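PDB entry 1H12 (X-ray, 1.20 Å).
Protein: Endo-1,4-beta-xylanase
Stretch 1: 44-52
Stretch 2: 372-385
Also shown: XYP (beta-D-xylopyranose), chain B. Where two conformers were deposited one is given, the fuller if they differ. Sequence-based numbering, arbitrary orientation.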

# COMPACT_ATOMS: atom_id res chain seq x y z
N ASN A 44 14.07 8.99 17.31
CA ASN A 44 15.37 8.30 17.40
C ASN A 44 16.29 8.50 16.22
O ASN A 44 17.47 8.14 16.31
CB ASN A 44 15.16 6.81 17.64
CG ASN A 44 14.24 6.16 16.59
OD1 ASN A 44 14.59 6.16 15.38
ND2 ASN A 44 13.09 5.65 17.03
N ASN A 45 15.81 9.07 15.12
CA ASN A 45 16.60 9.27 13.94
C ASN A 45 17.25 8.04 13.44
O ASN A 45 18.27 8.14 12.75
CB ASN A 45 17.67 10.39 14.10
N THR A 46 16.69 6.88 13.74
CA THR A 46 17.29 5.59 13.43
C THR A 46 16.33 4.82 12.53
O THR A 46 16.54 4.77 11.32
CB THR A 46 17.69 4.91 14.70
OG1 THR A 46 18.61 5.79 15.44
CG2 THR A 46 18.51 3.62 14.36
N GLN A 47 15.29 4.27 13.11
CA GLN A 47 14.18 3.73 12.33
C GLN A 47 13.12 4.81 11.98
O GLN A 47 12.29 4.59 11.10
CB GLN A 47 13.43 2.66 13.13
CG GLN A 47 14.24 1.47 13.56
CD GLN A 47 15.10 1.69 14.81
OE1 GLN A 47 14.89 2.67 15.53
NE2 GLN A 47 16.08 0.80 15.03
N GLN A 48 13.18 5.93 12.68
CA GLN A 48 12.17 6.95 12.64
C GLN A 48 11.81 7.37 11.22
O GLN A 48 12.67 7.74 10.40
CB GLN A 48 12.68 8.17 13.41
CG GLN A 48 11.73 9.35 13.40
CD GLN A 48 12.29 10.57 14.15
OE1 GLN A 48 13.47 10.57 14.59
NE2 GLN A 48 11.47 11.60 14.27
N LEU A 49 10.48 7.43 10.98
CA LEU A 49 9.94 8.02 9.76
C LEU A 49 8.97 9.20 10.03
O LEU A 49 8.63 9.92 9.10
CB LEU A 49 9.23 6.96 8.90
CG LEU A 49 10.18 5.98 8.25
CD1 LEU A 49 9.44 4.85 7.58
CD2 LEU A 49 11.10 6.69 7.26
N TYR A 50 8.50 9.31 11.26
CA TYR A 50 7.48 10.27 11.66
C TYR A 50 8.15 11.49 12.26
O TYR A 50 8.81 11.37 13.30
CB TYR A 50 6.60 9.56 12.69
CG TYR A 50 5.61 10.36 13.51
CD1 TYR A 50 5.83 10.61 14.88
CD2 TYR A 50 4.37 10.70 13.01
CE1 TYR A 50 4.86 11.17 15.66
CE2 TYR A 50 3.41 11.26 13.80
CZ TYR A 50 3.66 11.53 15.15
OH TYR A 50 2.67 12.11 15.92
N TYR A 51 8.01 12.65 11.62
CA TYR A 51 8.69 13.87 11.99
C TYR A 51 7.73 15.02 12.15
O TYR A 51 6.78 15.18 11.38
CB TYR A 51 9.72 14.25 10.91
CG TYR A 51 10.92 13.34 10.89
CD1 TYR A 51 10.91 12.13 10.26
CD2 TYR A 51 12.09 13.75 11.56
CE1 TYR A 51 12.02 11.31 10.29
CE2 TYR A 51 13.20 12.90 11.58
CZ TYR A 51 13.16 11.68 10.94
OH TYR A 51 14.25 10.83 10.96
N PRO A 52 7.97 15.87 13.14
CA PRO A 52 7.17 17.08 13.29
C PRO A 52 7.52 18.13 12.26
O PRO A 52 8.67 18.27 11.83
CB PRO A 52 7.54 17.55 14.72
CG PRO A 52 8.93 17.10 14.91
CD PRO A 52 9.04 15.75 14.17
N SER A 372 16.12 -7.12 10.93
CA SER A 372 15.93 -5.98 11.84
C SER A 372 15.11 -4.91 11.11
O SER A 372 15.10 -4.77 9.88
CB SER A 372 17.34 -5.38 12.09
OG SER A 372 18.23 -6.25 12.77
N GLN A 373 14.47 -4.06 11.90
CA GLN A 373 13.65 -3.00 11.35
C GLN A 373 14.51 -2.08 10.51
O GLN A 373 15.62 -1.76 10.93
CB GLN A 373 12.97 -2.24 12.50
CG GLN A 373 12.04 -1.16 12.02
CD GLN A 373 11.20 -0.56 13.10
OE1 GLN A 373 11.42 -0.87 14.30
NE2 GLN A 373 10.21 0.25 12.74
N PRO A 374 14.03 -1.61 9.37
CA PRO A 374 14.86 -0.75 8.53
C PRO A 374 15.40 0.50 9.18
O PRO A 374 14.70 1.20 9.93
CB PRO A 374 13.93 -0.41 7.36
CG PRO A 374 13.10 -1.61 7.24
CD PRO A 374 12.79 -2.02 8.69
N THR A 375 16.66 0.79 8.86
CA THR A 375 17.37 2.00 9.26
C THR A 375 18.10 2.54 8.03
O THR A 375 18.10 1.93 6.96
CB THR A 375 18.38 1.73 10.39
OG1 THR A 375 19.34 0.77 9.92
CG2 THR A 375 17.68 1.15 11.60
N GLY A 376 18.75 3.67 8.19
CA GLY A 376 19.54 4.20 7.14
C GLY A 376 18.78 4.91 6.05
O GLY A 376 17.59 5.27 6.16
N ASP A 377 19.47 5.17 4.95
CA ASP A 377 19.01 6.11 3.95
C ASP A 377 17.87 5.59 3.10
O ASP A 377 17.21 6.41 2.43
CB ASP A 377 20.17 6.46 2.98
CG ASP A 377 21.25 7.30 3.61
OD1 ASP A 377 21.02 7.98 4.65
OD2 ASP A 377 22.34 7.38 2.99
N TYR A 378 17.63 4.28 3.06
CA TYR A 378 16.59 3.71 2.25
C TYR A 378 15.39 3.27 3.07
O TYR A 378 14.52 2.53 2.58
CB TYR A 378 17.14 2.58 1.35
CG TYR A 378 18.11 3.09 0.32
CD1 TYR A 378 17.66 3.73 -0.80
CD2 TYR A 378 19.46 3.00 0.53
CE1 TYR A 378 18.60 4.25 -1.79
CE2 TYR A 378 20.39 3.49 -0.45
CZ TYR A 378 19.92 4.10 -1.56
OH TYR A 378 20.83 4.60 -2.50
N ARG A 379 15.30 3.73 4.32
CA ARG A 379 14.28 3.25 5.19
C ARG A 379 12.87 3.73 4.90
O ARG A 379 11.93 3.17 5.46
CB ARG A 379 14.63 3.49 6.66
CG ARG A 379 14.55 4.93 7.09
CD ARG A 379 14.90 5.06 8.55
NE ARG A 379 14.77 6.37 9.13
CZ ARG A 379 15.73 7.26 9.16
NH1 ARG A 379 16.89 7.05 8.48
NH2 ARG A 379 15.56 8.34 9.87
N TYR A 380 12.67 4.78 4.11
CA TYR A 380 11.29 5.20 3.85
C TYR A 380 10.47 4.11 3.25
O TYR A 380 9.43 3.74 3.74
CB TYR A 380 11.26 6.46 2.97
CG TYR A 380 9.89 6.67 2.33
CD1 TYR A 380 8.84 7.20 3.03
CD2 TYR A 380 9.69 6.34 1.01
CE1 TYR A 380 7.59 7.35 2.45
CE2 TYR A 380 8.43 6.49 0.40
CZ TYR A 380 7.38 6.99 1.15
OH TYR A 380 6.12 7.15 0.59
N TYR A 381 10.90 3.59 2.12
CA TYR A 381 10.00 2.66 1.46
C TYR A 381 10.10 1.29 2.13
O TYR A 381 9.03 0.64 2.44
CB TYR A 381 10.17 2.62 -0.01
CG TYR A 381 9.17 1.77 -0.80
CD1 TYR A 381 7.83 1.88 -0.63
CD2 TYR A 381 9.58 0.83 -1.74
CE1 TYR A 381 6.94 1.07 -1.29
CE2 TYR A 381 8.74 0.13 -2.47
CZ TYR A 381 7.35 0.21 -2.23
OH TYR A 381 6.42 -0.59 -2.87
N ASN A 382 11.33 0.87 2.47
CA ASN A 382 11.50 -0.39 3.20
C ASN A 382 10.79 -0.40 4.53
O ASN A 382 10.12 -1.37 4.88
CB ASN A 382 12.98 -0.70 3.38
CG ASN A 382 13.65 -1.11 2.06
OD1 ASN A 382 14.77 -0.57 1.74
ND2 ASN A 382 13.10 -1.99 1.36
N GLY A 383 10.92 0.67 5.30
CA GLY A 383 10.35 0.77 6.61
C GLY A 383 8.84 0.94 6.60
O GLY A 383 8.15 0.41 7.47
N SER A 384 8.30 1.66 5.61
CA SER A 384 6.87 1.80 5.53
C SER A 384 6.20 0.45 5.26
O SER A 384 5.18 0.10 5.86
CB SER A 384 6.50 2.78 4.44
OG SER A 384 6.85 4.11 4.73
N LEU A 385 6.76 -0.31 4.32
CA LEU A 385 6.22 -1.63 4.04
C LEU A 385 6.45 -2.59 5.17
O LEU A 385 5.59 -3.45 5.44
CB LEU A 385 6.82 -2.21 2.75
CG LEU A 385 6.35 -1.54 1.47
CD1 LEU A 385 7.04 -2.19 0.25
CD2 LEU A 385 4.88 -1.57 1.31
O1 XYP B . 19.42 -1.06 2.82
C1 XYP B . 19.30 -1.21 1.39
C2 XYP B . 17.91 -1.40 1.06
C3 XYP B . 17.63 -1.53 -0.39
C4 XYP B . 18.51 -0.55 -1.19
C5 XYP B . 19.95 -0.55 -0.70
O2 XYP B . 17.27 -2.48 1.75
O3 XYP B . 16.24 -1.40 -0.67
O4 XYP B . 18.42 -0.75 -2.58
O5 XYP B . 19.96 -0.32 0.71
O HOH W 1 19.10 5.36 10.41
O HOH W 2 12.10 2.19 9.59
O HOH W 3 16.49 -1.71 13.56

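What carries the direct hydrogen bonding between the stretches? One arginine does. R379, in the first turn of the helix, points its CA-to-CB bond toward the loop and extends its chain (chi2 and chi3 both t), so the guanidinium meets the backbone carbonyl of Q48 edge-on. R379 NE donates to Q48 O at 2.8 Å and R379 NH2 donates to the same oxygen at 3.0 Å, a fork that suits a planar group with neighbouring N-H bonds. R379 NH1 turns back to its own stretch and donates to G376 O at 3.0 Å. Y51 OH lies 3.0 Å from R379 NH2, near the guanidinium plane, while T46 O sits over one face.

How do the backbones approach where no direct hydrogen bond links them? Around Q47 and T375 they exchange two CA-H...O contacts: T375 CA to T46 O at 3.6 Å, and Q47 CA to P374 O at 3.5 Å. Three waters bridge polar atoms of the two stretches. One donates to T46 O and accepts from G376 N, both at 2.8 Å; another donates to Q47 O and P374 O, again at 2.8 Å each. A third accepts from Q47 NE2 (2.9 Å) and donates to Q373 O (2.8 Å).

What is buried against the helix? The CA-to-CB bond of L49 points toward the other stretch, and its branched end packs on backbone and aliphatic atoms: L49 CD2 is 3.7 Å from Y380 CA, and L49 CD1 is 3.7 Å from R379 O. G383 suits this crowded spot, since a CB there would lie 3.3 Å from L49 CD1 and clash with R379 O at 2.5 Å.

What keeps the loop in shape to present Q48 O? N44 OD1 accepts from T46 N (2.8 Å) and Q48 N (3.1 Å), while Q48, whose CA-to-CB bond points away from the other stretch, extends its side chain (chi1 and chi2 both t) and donates from Q48 NE2 to Y50 O at 2.8 Å.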